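Local atomic coordinates of N(G),N(G)-dimethylarginine dimethylaminohydrolase (Pseudomonas aeruginosa, PDB entry 3RHY), a protein that hydrolyses N(omega)-methylated arginines, turning asymmetric dimethylarginine or monomethylarginine into L-citrulline and dimethylamine or methylamine. Residues T44-I49 against N209-M214. Residues are numbered along the deposited sequence; the frame is centred on the assembly and turned at random.
Sequences TCDVDI and NERVIM
Two neighbouring sheets of the DDAH fold are tied together here: Asn209, in the tight turn between antiparallel strands 206-208 and 211-215, and Arg211, the first residue of the second strand, grip Thr44, Cys45 and Asp46 in the link from helix 28-42 to strand 48-52. Asn209 ND2 donates to Cys45 O at 2.8 Å in a nearly straight bond (N-H...O 163°); the C=O points almost straight at the nitrogen, and the oxygen lies in the plane of the Asn209 amide, whose OD1 accepts from Phe2 N. Val47 CG1 packs against the same ND2 at 3.3 Å. A bend about its CB-CG bond (chi2 84°) carries the Arg211 guanidinium over the link, with Cys45 CA against one face, displaced toward the rim. NH1 makes a salt bridge to Asp46 OD2 (3.0 Å), reaching the oxygen from above the carboxylate plane, the two planes 77° apart, and adds a weak bond to Thr44 O. NH2 turns back onto its own hairpin, meeting a lone pair of Asn209 O at 3.0 Å, and NE gives its hydrogen to a water that in turn donates to Thr44 O. Underneath, Cys45 SG rests on the Arg211 methylenes and, at 4.3 Å, on CD1 of Ile213, a side chain that also touches Ala41 and Leu42 of helix 28-42. Bonds at all three nitrogens should restrict rotation of the guanidinium, and the Cys45 carbonyl and Asp46 carboxylate, with Thr44 O more weakly, are fastened to one hairpin.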
ATOM      1  N   THR A  44     -14.648  -7.762   8.042  1.00 27.59           N
ATOM      2  CA  THR A  44     -14.965  -9.191   7.991  1.00 27.83           C
ATOM      3  C   THR A  44     -13.724 -10.055   7.860  1.00 27.19           C
ATOM      4  O   THR A  44     -13.829 -11.270   7.706  1.00 28.46           O
ATOM      5  CB  THR A  44     -15.867  -9.556   6.777  1.00 28.32           C
ATOM      6  OG1 THR A  44     -15.113  -9.416   5.567  1.00 29.29           O
ATOM      7  CG2 THR A  44     -17.092  -8.664   6.719  1.00 26.53           C
ATOM      8  N   CYS A  45     -12.553  -9.437   7.931  1.00 25.77           N
ATOM      9  CA  CYS A  45     -11.311 -10.171   7.767  1.00 25.80           C
ATOM     10  C   CYS A  45     -10.609 -10.643   9.039  1.00 26.34           C
ATOM     11  O   CYS A  45      -9.421 -10.956   9.017  1.00 27.01           O
ATOM     12  CB  CYS A  45     -10.371  -9.329   6.908  1.00 25.87           C
ATOM     13  SG  CYS A  45     -11.096  -8.950   5.273  1.00 30.57           S
ATOM     14  N   ASP A  46     -11.356 -10.713  10.137  1.00 26.85           N
ATOM     15  CA  ASP A  46     -10.818 -11.157  11.422  1.00 28.07           C
ATOM     16  C   ASP A  46      -9.556 -10.388  11.828  1.00 29.33           C
ATOM     17  O   ASP A  46      -8.505 -10.973  12.111  1.00 29.96           O
ATOM     18  CB  ASP A  46     -10.530 -12.669  11.401  1.00 28.53           C
ATOM     19  CG  ASP A  46     -11.802 -13.517  11.360  1.00 28.44           C
ATOM     20  OD1 ASP A  46     -12.691 -13.324  12.222  1.00 27.62           O
ATOM     21  OD2 ASP A  46     -11.905 -14.392  10.469  1.00 27.36           O
ATOM     22  N   VAL A  47      -9.674  -9.066  11.839  1.00 27.89           N
ATOM     23  CA  VAL A  47      -8.595  -8.171  12.228  1.00 26.36           C
ATOM     24  C   VAL A  47      -9.294  -7.030  12.941  1.00 27.39           C
ATOM     25  O   VAL A  47     -10.502  -6.843  12.769  1.00 26.52           O
ATOM     26  CB  VAL A  47      -7.851  -7.568  10.998  1.00 26.68           C
ATOM     27  CG1 VAL A  47      -6.993  -8.625  10.322  1.00 27.70           C
ATOM     28  CG2 VAL A  47      -8.868  -6.985  10.003  1.00 24.04           C
ATOM     29  N   ASP A  48      -8.570  -6.284  13.769  1.00 27.14           N
ATOM     30  CA  ASP A  48      -9.207  -5.140  14.388  1.00 26.86           C
ATOM     31  C   ASP A  48      -8.787  -3.953  13.541  1.00 26.19           C
ATOM     32  O   ASP A  48      -7.747  -3.992  12.878  1.00 25.58           O
ATOM     33  CB  ASP A  48      -8.813  -4.957  15.865  1.00 26.98           C
ATOM     34  CG  ASP A  48      -7.323  -5.083  16.116  1.00 28.96           C
ATOM     35  OD1 ASP A  48      -6.517  -4.510  15.357  1.00 30.21           O
ATOM     36  OD2 ASP A  48      -6.961  -5.751  17.107  1.00 29.69           O
ATOM     37  N   ILE A  49      -9.612  -2.914  13.539  1.00 26.08           N
ATOM     38  CA  ILE A  49      -9.345  -1.723  12.750  1.00 25.12           C
ATOM     39  C   ILE A  49      -9.186  -0.476  13.617  1.00 25.31           C
ATOM     40  O   ILE A  49     -10.054  -0.163  14.427  1.00 26.30           O
ATOM     41  CB  ILE A  49     -10.498  -1.472  11.751  1.00 24.67           C
ATOM     42  CG1 ILE A  49     -10.648  -2.682  10.822  1.00 24.22           C
ATOM     43  CG2 ILE A  49     -10.240  -0.189  10.962  1.00 22.59           C
ATOM     44  CD1 ILE A  49     -11.877  -2.625   9.935  1.00 23.62           C
ATOM     45  N   ASN A 209      -5.610 -12.123   5.191  1.00 24.71           N
ATOM     46  CA  ASN A 209      -6.032 -13.388   5.777  1.00 27.17           C
ATOM     47  C   ASN A 209      -6.836 -14.255   4.815  1.00 28.40           C
ATOM     48  O   ASN A 209      -7.963 -14.666   5.105  1.00 27.84           O
ATOM     49  CB  ASN A 209      -6.829 -13.121   7.058  1.00 26.50           C
ATOM     50  CG  ASN A 209      -6.026 -12.338   8.068  1.00 27.23           C
ATOM     51  OD1 ASN A 209      -4.807 -12.451   8.104  1.00 23.23           O
ATOM     52  ND2 ASN A 209      -6.700 -11.548   8.900  1.00 27.66           N
ATOM     53  N   GLU A 210      -6.226 -14.526   3.664  1.00 31.56           N
ATOM     54  CA  GLU A 210      -6.815 -15.353   2.618  1.00 33.06           C
ATOM     55  C   GLU A 210      -7.923 -14.670   1.828  1.00 32.31           C
ATOM     56  O   GLU A 210      -8.441 -15.242   0.861  1.00 30.19           O
ATOM     57  CB  GLU A 210      -7.308 -16.681   3.203  1.00 33.75           C
ATOM     58  CG  GLU A 210      -6.668 -17.894   2.553  1.00 40.12           C
ATOM     59  CD  GLU A 210      -5.156 -17.776   2.451  1.00 41.87           C
ATOM     60  OE1 GLU A 210      -4.659 -17.213   1.451  1.00 41.30           O
ATOM     61  OE2 GLU A 210      -4.463 -18.239   3.379  1.00 44.66           O
ATOM     62  N   ARG A 211      -8.305 -13.464   2.251  1.00 31.95           N
ATOM     63  CA  ARG A 211      -9.304 -12.694   1.515  1.00 30.44           C
ATOM     64  C   ARG A 211      -8.472 -11.788   0.632  1.00 32.11           C
ATOM     65  O   ARG A 211      -7.325 -11.477   0.961  1.00 32.78           O
ATOM     66  CB  ARG A 211     -10.158 -11.801   2.413  1.00 29.45           C
ATOM     67  CG  ARG A 211     -11.204 -12.498   3.259  1.00 28.44           C
ATOM     68  CD  ARG A 211     -10.606 -13.024   4.538  1.00 27.11           C
ATOM     69  NE  ARG A 211     -11.631 -13.192   5.560  1.00 27.44           N
ATOM     70  CZ  ARG A 211     -11.430 -13.798   6.726  1.00 26.15           C
ATOM     71  NH1 ARG A 211     -12.419 -13.902   7.597  1.00 25.97           N
ATOM     72  NH2 ARG A 211     -10.243 -14.312   7.009  1.00 24.75           N
ATOM     73  N   VAL A 212      -9.039 -11.384  -0.494  1.00 31.68           N
ATOM     74  CA  VAL A 212      -8.362 -10.485  -1.409  1.00 30.94           C
ATOM     75  C   VAL A 212      -9.349  -9.383  -1.726  1.00 32.07           C
ATOM     76  O   VAL A 212     -10.343  -9.623  -2.405  1.00 32.05           O
ATOM     77  CB  VAL A 212      -7.979 -11.167  -2.733  1.00 31.40           C
ATOM     78  CG1 VAL A 212      -7.442 -10.123  -3.706  1.00 32.75           C
ATOM     79  CG2 VAL A 212      -6.925 -12.237  -2.495  1.00 30.11           C
ATOM     80  N   ILE A 213      -9.095  -8.186  -1.210  1.00 31.54           N
ATOM     81  CA  ILE A 213      -9.974  -7.060  -1.486  1.00 33.12           C
ATOM     82  C   ILE A 213      -9.464  -6.367  -2.744  1.00 33.15           C
ATOM     83  O   ILE A 213      -8.294  -5.999  -2.839  1.00 33.68           O
ATOM     84  CB  ILE A 213     -10.015  -6.062  -0.298  1.00 32.39           C
ATOM     85  CG1 ILE A 213     -10.716  -6.717   0.901  1.00 31.86           C
ATOM     86  CG2 ILE A 213     -10.749  -4.788  -0.708  1.00 30.37           C
ATOM     87  CD1 ILE A 213     -10.579  -5.946   2.205  1.00 31.39           C
ATOM     88  N   MET A 214     -10.355  -6.196  -3.713  1.00 35.87           N
ATOM     89  CA  MET A 214      -9.988  -5.581  -4.981  1.00 35.33           C
ATOM     90  C   MET A 214     -11.005  -4.535  -5.413  1.00 34.45           C
ATOM     91  O   MET A 214     -12.142  -4.531  -4.952  1.00 34.77           O
ATOM     92  CB  MET A 214      -9.909  -6.661  -6.055  1.00 36.71           C
ATOM     93  CG  MET A 214     -11.271  -7.254  -6.401  1.00 37.41           C
ATOM     94  SD  MET A 214     -11.204  -8.436  -7.770  1.00 40.19           S
ATOM     95  CE  MET A 214     -10.841  -7.314  -9.168  1.00 38.23           C
TER
HETATM   96  O   HOH W   1     -14.332 -12.271   5.024  1.00 28.78           O